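Local structure of PROBABLE CHAIN-FATTY-ACID-CoA LIGASE FADD13 (Mycobacterium tuberculosis, 3T5B) at residues V245-A250 against D271-I276; D356-E361 against D371-G376. The protein probably belongs to the AMP-binding enzyme family of the ANL clan, whose fold here includes a large mixed beta sheet. One frame throughout, in Å; residues are numbered along the deposited sequence.

Contact 1: residues V245-A250 against D271-I276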
loop_
_atom_site.group_PDB
_atom_site.type_symbol
_atom_site.label_atom_id
_atom_site.label_comp_id
_atom_site.label_asym_id
_atom_site.label_seq_id
_atom_site.Cartn_x
_atom_site.Cartn_y
_atom_site.Cartn_z
ATOM N N VAL A 245 -1.531 16.017 -12.140
ATOM C CA VAL A 245 -2.115 14.877 -11.434
ATOM C C VAL A 245 -3.568 14.633 -11.836
ATOM O O VAL A 245 -4.394 15.548 -11.829
ATOM C CB VAL A 245 -2.081 15.085 -9.912
ATOM C CG1 VAL A 245 -2.695 13.887 -9.213
ATOM C CG2 VAL A 245 -0.667 15.300 -9.453
ATOM N N CYS A 246 -3.869 13.383 -12.166
ATOM C CA CYS A 246 -5.200 12.977 -12.587
ATOM C C CYS A 246 -5.959 12.350 -11.438
ATOM O O CYS A 246 -7.178 12.454 -11.367
ATOM C CB CYS A 246 -5.108 11.935 -13.705
ATOM S SG CYS A 246 -4.130 12.406 -15.143
ATOM N N ILE A 247 -5.227 11.692 -10.543
ATOM C CA ILE A 247 -5.839 11.002 -9.419
ATOM C C ILE A 247 -5.060 11.198 -8.133
ATOM O O ILE A 247 -3.834 11.189 -8.135
ATOM C CB ILE A 247 -5.934 9.485 -9.717
ATOM C CG1 ILE A 247 -6.881 9.246 -10.886
ATOM C CG2 ILE A 247 -6.420 8.725 -8.494
ATOM C CD1 ILE A 247 -6.666 7.891 -11.560
ATOM N N GLY A 248 -5.786 11.357 -7.033
ATOM C CA GLY A 248 -5.150 11.547 -5.746
ATOM C C GLY A 248 -5.810 10.765 -4.625
ATOM O O GLY A 248 -6.993 10.423 -4.694
ATOM N N GLY A 249 -5.036 10.474 -3.585
ATOM C CA GLY A 249 -5.562 9.737 -2.447
ATOM C C GLY A 249 -5.571 10.624 -1.221
ATOM O O GLY A 249 -4.696 11.478 -1.078
ATOM N N ALA A 250 -6.546 10.432 -0.335
ATOM C CA ALA A 250 -6.642 11.259 0.861
ATOM C C ALA A 250 -7.750 10.852 1.832
ATOM O O ALA A 250 -8.713 10.178 1.458
ATOM C CB ALA A 250 -6.832 12.723 0.458
ATOM N N ASP A 271 -6.847 18.429 -15.419
ATOM C CA ASP A 271 -6.416 17.032 -15.439
ATOM C C ASP A 271 -6.891 16.229 -14.239
ATOM O O ASP A 271 -7.107 15.018 -14.354
ATOM C CB ASP A 271 -4.891 16.924 -15.489
ATOM C CG ASP A 271 -4.304 17.537 -16.733
ATOM O OD1 ASP A 271 -4.741 17.168 -17.839
ATOM O OD2 ASP A 271 -3.395 18.383 -16.603
ATOM N N PHE A 272 -7.038 16.879 -13.085
ATOM C CA PHE A 272 -7.473 16.145 -11.898
ATOM C C PHE A 272 -8.906 15.641 -12.013
ATOM O O PHE A 272 -9.837 16.419 -12.199
ATOM C CB PHE A 272 -7.343 16.979 -10.624
ATOM C CG PHE A 272 -7.300 16.136 -9.382
ATOM C CD1 PHE A 272 -6.126 15.473 -9.023
ATOM C CD2 PHE A 272 -8.450 15.933 -8.619
ATOM C CE1 PHE A 272 -6.098 14.614 -7.913
ATOM C CE2 PHE A 272 -8.434 15.081 -7.514
ATOM C CZ PHE A 272 -7.254 14.417 -7.158
ATOM N N ARG A 273 -9.080 14.333 -11.868
ATOM C CA ARG A 273 -10.400 13.727 -12.008
ATOM C C ARG A 273 -11.140 13.329 -10.733
ATOM O O ARG A 273 -12.358 13.487 -10.654
ATOM C CB ARG A 273 -10.295 12.506 -12.928
ATOM C CG ARG A 273 -10.752 12.747 -14.352
ATOM C CD ARG A 273 -9.886 11.988 -15.344
ATOM N NE ARG A 273 -9.668 10.600 -14.941
ATOM C CZ ARG A 273 -8.561 9.923 -15.218
ATOM N NH1 ARG A 273 -7.584 10.513 -15.895
ATOM N NH2 ARG A 273 -8.423 8.669 -14.812
ATOM N N TYR A 274 -10.421 12.809 -9.745
ATOM C CA TYR A 274 -11.075 12.377 -8.517
ATOM C C TYR A 274 -10.113 11.954 -7.418
ATOM O O TYR A 274 -8.951 11.623 -7.677
ATOM C CB TYR A 274 -11.996 11.192 -8.805
ATOM C CG TYR A 274 -11.259 9.981 -9.339
ATOM C CD1 TYR A 274 -10.960 9.864 -10.691
ATOM C CD2 TYR A 274 -10.858 8.953 -8.485
ATOM C CE1 TYR A 274 -10.285 8.751 -11.185
ATOM C CE2 TYR A 274 -10.180 7.834 -8.969
ATOM C CZ TYR A 274 -9.900 7.739 -10.315
ATOM O OH TYR A 274 -9.248 6.632 -10.807
ATOM N N PHE A 275 -10.626 11.951 -6.191
ATOM C CA PHE A 275 -9.850 11.545 -5.033
ATOM C C PHE A 275 -10.335 10.161 -4.637
ATOM O O PHE A 275 -11.507 9.838 -4.821
ATOM C CB PHE A 275 -10.087 12.483 -3.838
ATOM C CG PHE A 275 -9.325 13.783 -3.899
ATOM C CD1 PHE A 275 -9.913 14.931 -4.424
ATOM C CD2 PHE A 275 -8.025 13.865 -3.400
ATOM C CE1 PHE A 275 -9.211 16.149 -4.447
ATOM C CE2 PHE A 275 -7.319 15.076 -3.418
ATOM C CZ PHE A 275 -7.913 16.217 -3.942
ATOM N N ILE A 276 -9.431 9.338 -4.117
ATOM C CA ILE A 276 -9.810 8.017 -3.639
ATOM C C ILE A 276 -9.729 8.141 -2.121
ATOM O O ILE A 276 -8.663 8.407 -1.582
ATOM C CB ILE A 276 -8.840 6.928 -4.096
ATOM C CG1 ILE A 276 -8.698 6.956 -5.620
ATOM C CG2 ILE A 276 -9.359 5.573 -3.627
ATOM C CD1 ILE A 276 -7.762 5.887 -6.184
#
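Ile247 lies alongside Tyr274, both side chains leaving the same face of the sheet and pointing the same way. Its CG1 comes within 3.4 Å of Tyr274 CZ, and CD1 is only 3.0 Å from Tyr274 OH, a tight fit. The other branch, CG2, turned anti to the backbone N by chi1 of -65°, meets Ile276 CD1 at 3.9 Å. Cys246 presents its carbonyl instead: its O takes a nearly straight bond from Arg273 N (2.7 Å, 167° at the hydrogen), the donor tilted out of the carbonyl plane, while its CB rests near Arg273 NH1. That guanidinium is held by a salt bridge to Asp198. Further along, Gly248 N bonds Tyr274 O, Gly248 O takes Ile276 N at 2.7 Å, and Ile276 O takes Ala250 N, so the two strands are laced in parallel register. On the far face, Phe272 packs its CE1 and CZ against the backbone of Gly248, and its CZ stands 3.6 Å above the centre of the Phe275 ring. The two strands are neighbours in the large mixed sheet, joined through helix 252-258 as a classic beta-alpha-beta unit.

Contact 2: residues D356-E361 against D371-G376; sequences DILLKE and DAFDNG
A short beta hairpin at the edge of the five-stranded antiparallel sheet leans on the loop that follows strand 350-355, and Phe373 makes the contact with Leu358 and Leu359. Phe373 sits in the edge strand 373-374, directly after helix 366-372, and its ring reaches out to the loop. Leu359 approaches from the opposite direction: its CD1 lies 3.5 Å from Phe373 CZ, and CD2 is 4.0 Å from the same atom, so both methyls come to the CZ end of the ring obliquely, from the same side of its plane. The chi1 of 61° places Leu359 CG between its own backbone N and carbonyl carbon, the more hindered choice, and so brings the isobutyl end to the aromatic. Leu358 slides past the phenylalanine with its CD1 at the ring edge, near the ring plane, 4.1 Å from Phe373 CE2. The same methyl is 4.2 Å from Gly376 O. Backbone also borders the ring, with Leu359 O 3.7 Å from Phe373 CZ and Lys360 O 4.2 Å from Phe373 CE1. The contact is small and rests on van der Waals packing. Phe378 of strand 377-380 touches Leu358 and Leu359 as well, extending the apolar patch, while the amine of Lys360 bonds Asn158 and the backbone of Asp156. Asn375 and Gly376, both with positive phi (49° and 87°), turn the chain from strand 373-374 into 377-380; their backbone conformation is close to a type I' turn, which suits the tight two-residue connection of a beta hairpin at the rim of an antiparallel sheet.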
loop_
_atom_site.group_PDB
_atom_site.type_symbol
_atom_site.label_atom_id
_atom_site.label_comp_id
_atom_site.label_asym_id
_atom_site.label_seq_id
_atom_site.Cartn_x
_atom_site.Cartn_y
_atom_site.Cartn_z
ATOM N N ASP A 356 -9.168 -13.137 -3.464
ATOM C CA ASP A 356 -7.777 -13.528 -3.537
ATOM C C ASP A 356 -6.860 -12.407 -3.063
ATOM O O ASP A 356 -5.639 -12.517 -3.144
ATOM C CB ASP A 356 -7.419 -13.961 -4.962
ATOM C CG ASP A 356 -8.129 -15.235 -5.372
ATOM O OD1 ASP A 356 -8.336 -16.096 -4.496
ATOM O OD2 ASP A 356 -8.470 -15.379 -6.560
ATOM N N ILE A 357 -7.452 -11.331 -2.562
ATOM C CA ILE A 357 -6.671 -10.214 -2.057
ATOM C C ILE A 357 -6.332 -10.479 -0.591
ATOM O O ILE A 357 -5.479 -9.816 -0.007
ATOM C CB ILE A 357 -7.465 -8.886 -2.131
ATOM C CG1 ILE A 357 -8.613 -8.912 -1.115
ATOM C CG2 ILE A 357 -8.004 -8.675 -3.533
ATOM C CD1 ILE A 357 -9.482 -7.679 -1.103
ATOM N N LEU A 358 -7.012 -11.456 -0.001
ATOM C CA LEU A 358 -6.818 -11.780 1.408
ATOM C C LEU A 358 -5.443 -12.332 1.740
ATOM O O LEU A 358 -4.797 -12.980 0.917
ATOM C CB LEU A 358 -7.897 -12.771 1.877
ATOM C CG LEU A 358 -9.341 -12.244 1.949
ATOM C CD1 LEU A 358 -10.291 -13.380 2.345
ATOM C CD2 LEU A 358 -9.417 -11.080 2.950
ATOM N N LEU A 359 -5.007 -12.062 2.964
ATOM C CA LEU A 359 -3.720 -12.520 3.458
ATOM C C LEU A 359 -3.667 -14.041 3.456
ATOM O O LEU A 359 -4.696 -14.707 3.353
ATOM C CB LEU A 359 -3.497 -11.989 4.884
ATOM C CG LEU A 359 -4.410 -12.336 6.084
ATOM C CD1 LEU A 359 -5.883 -12.413 5.680
ATOM C CD2 LEU A 359 -3.994 -13.649 6.660
ATOM N N LYS A 360 -2.459 -14.586 3.553
ATOM C CA LYS A 360 -2.278 -16.026 3.602
ATOM C C LYS A 360 -2.402 -16.481 5.061
ATOM O O LYS A 360 -2.983 -17.528 5.363
ATOM C CB LYS A 360 -0.893 -16.401 3.081
ATOM C CG LYS A 360 -0.508 -17.848 3.342
ATOM C CD LYS A 360 1.003 -18.067 3.266
ATOM C CE LYS A 360 1.532 -18.005 1.847
ATOM N NZ LYS A 360 2.995 -18.351 1.780
ATOM N N GLU A 361 -1.857 -15.668 5.958
ATOM C CA GLU A 361 -1.842 -15.977 7.381
ATOM C C GLU A 361 -1.263 -14.803 8.164
ATOM O O GLU A 361 -0.688 -13.868 7.590
ATOM C CB GLU A 361 -0.928 -17.174 7.623
ATOM C CG GLU A 361 0.485 -16.899 7.110
ATOM C CD GLU A 361 1.451 -18.045 7.326
ATOM O OE1 GLU A 361 1.067 -19.214 7.100
ATOM O OE2 GLU A 361 2.607 -17.777 7.707
ATOM N N ASP A 371 -8.897 -18.331 13.624
ATOM C CA ASP A 371 -10.140 -17.628 13.941
ATOM C C ASP A 371 -10.557 -16.625 12.881
ATOM O O ASP A 371 -11.747 -16.380 12.677
ATOM C CB ASP A 371 -10.027 -16.875 15.265
ATOM C CG ASP A 371 -9.701 -17.775 16.423
ATOM O OD1 ASP A 371 -10.109 -18.957 16.405
ATOM O OD2 ASP A 371 -9.045 -17.283 17.361
ATOM N N ALA A 372 -9.575 -16.026 12.224
ATOM C CA ALA A 372 -9.853 -15.035 11.202
ATOM C C ALA A 372 -10.615 -15.626 10.022
ATOM O O ALA A 372 -11.402 -14.932 9.378
ATOM C CB ALA A 372 -8.557 -14.417 10.722
ATOM N N PHE A 373 -10.397 -16.908 9.746
ATOM C CA PHE A 373 -11.062 -17.543 8.621
ATOM C C PHE A 373 -12.221 -18.467 8.962
ATOM O O PHE A 373 -12.181 -19.220 9.941
ATOM C CB PHE A 373 -10.037 -18.292 7.759
ATOM C CG PHE A 373 -9.104 -17.382 7.012
ATOM C CD1 PHE A 373 -7.736 -17.419 7.249
ATOM C CD2 PHE A 373 -9.600 -16.459 6.092
ATOM C CE1 PHE A 373 -6.875 -16.544 6.581
ATOM C CE2 PHE A 373 -8.742 -15.582 5.422
ATOM C CZ PHE A 373 -7.383 -15.625 5.670
ATOM N N ASP A 374 -13.261 -18.383 8.136
ATOM C CA ASP A 374 -14.455 -19.201 8.282
ATOM C C ASP A 374 -14.873 -19.682 6.896
ATOM O O ASP A 374 -15.601 -18.997 6.177
ATOM C CB ASP A 374 -15.597 -18.402 8.917
ATOM C CG ASP A 374 -16.765 -19.285 9.309
ATOM O OD1 ASP A 374 -17.789 -18.765 9.803
ATOM O OD2 ASP A 374 -16.648 -20.510 9.120
ATOM N N ASN A 375 -14.379 -20.860 6.531
ATOM C CA ASN A 375 -14.673 -21.468 5.245
ATOM C C ASN A 375 -14.490 -20.515 4.079
ATOM O O ASN A 375 -15.435 -20.229 3.344
ATOM C CB ASN A 375 -16.097 -22.019 5.238
ATOM C CG ASN A 375 -16.317 -23.062 6.313
ATOM O OD1 ASN A 375 -16.828 -22.762 7.394
ATOM N ND2 ASN A 375 -15.904 -24.291 6.030
ATOM N N GLY A 376 -13.271 -20.013 3.921
ATOM C CA GLY A 376 -12.979 -19.117 2.817
ATOM C C GLY A 376 -13.257 -17.647 3.054
ATOM O O GLY A 376 -12.747 -16.801 2.320
#

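How the contacts relate
Following the chain from the N terminus, contact 1 comes first: strand 247-250 leads into helix 252-258, then 271-276 returns beside it, closing a beta-alpha-beta loop inside the eight-stranded mixed sheet. The chain then adds the neighbouring strands 296-302 and 310-313 to that sheet before entering the smaller antiparallel sheet. There contact 2 closes a second, shorter loop, from the loop after strand 350-355 through helix 366-372 to 371-376, the end of that helix and the first arm of the hairpin 373-380. The loops run in series and neither nest nor cross. Their centres lie 31 Å apart, on opposite sides of the chain's centre, and their nearest atoms are about 13 Å from each other.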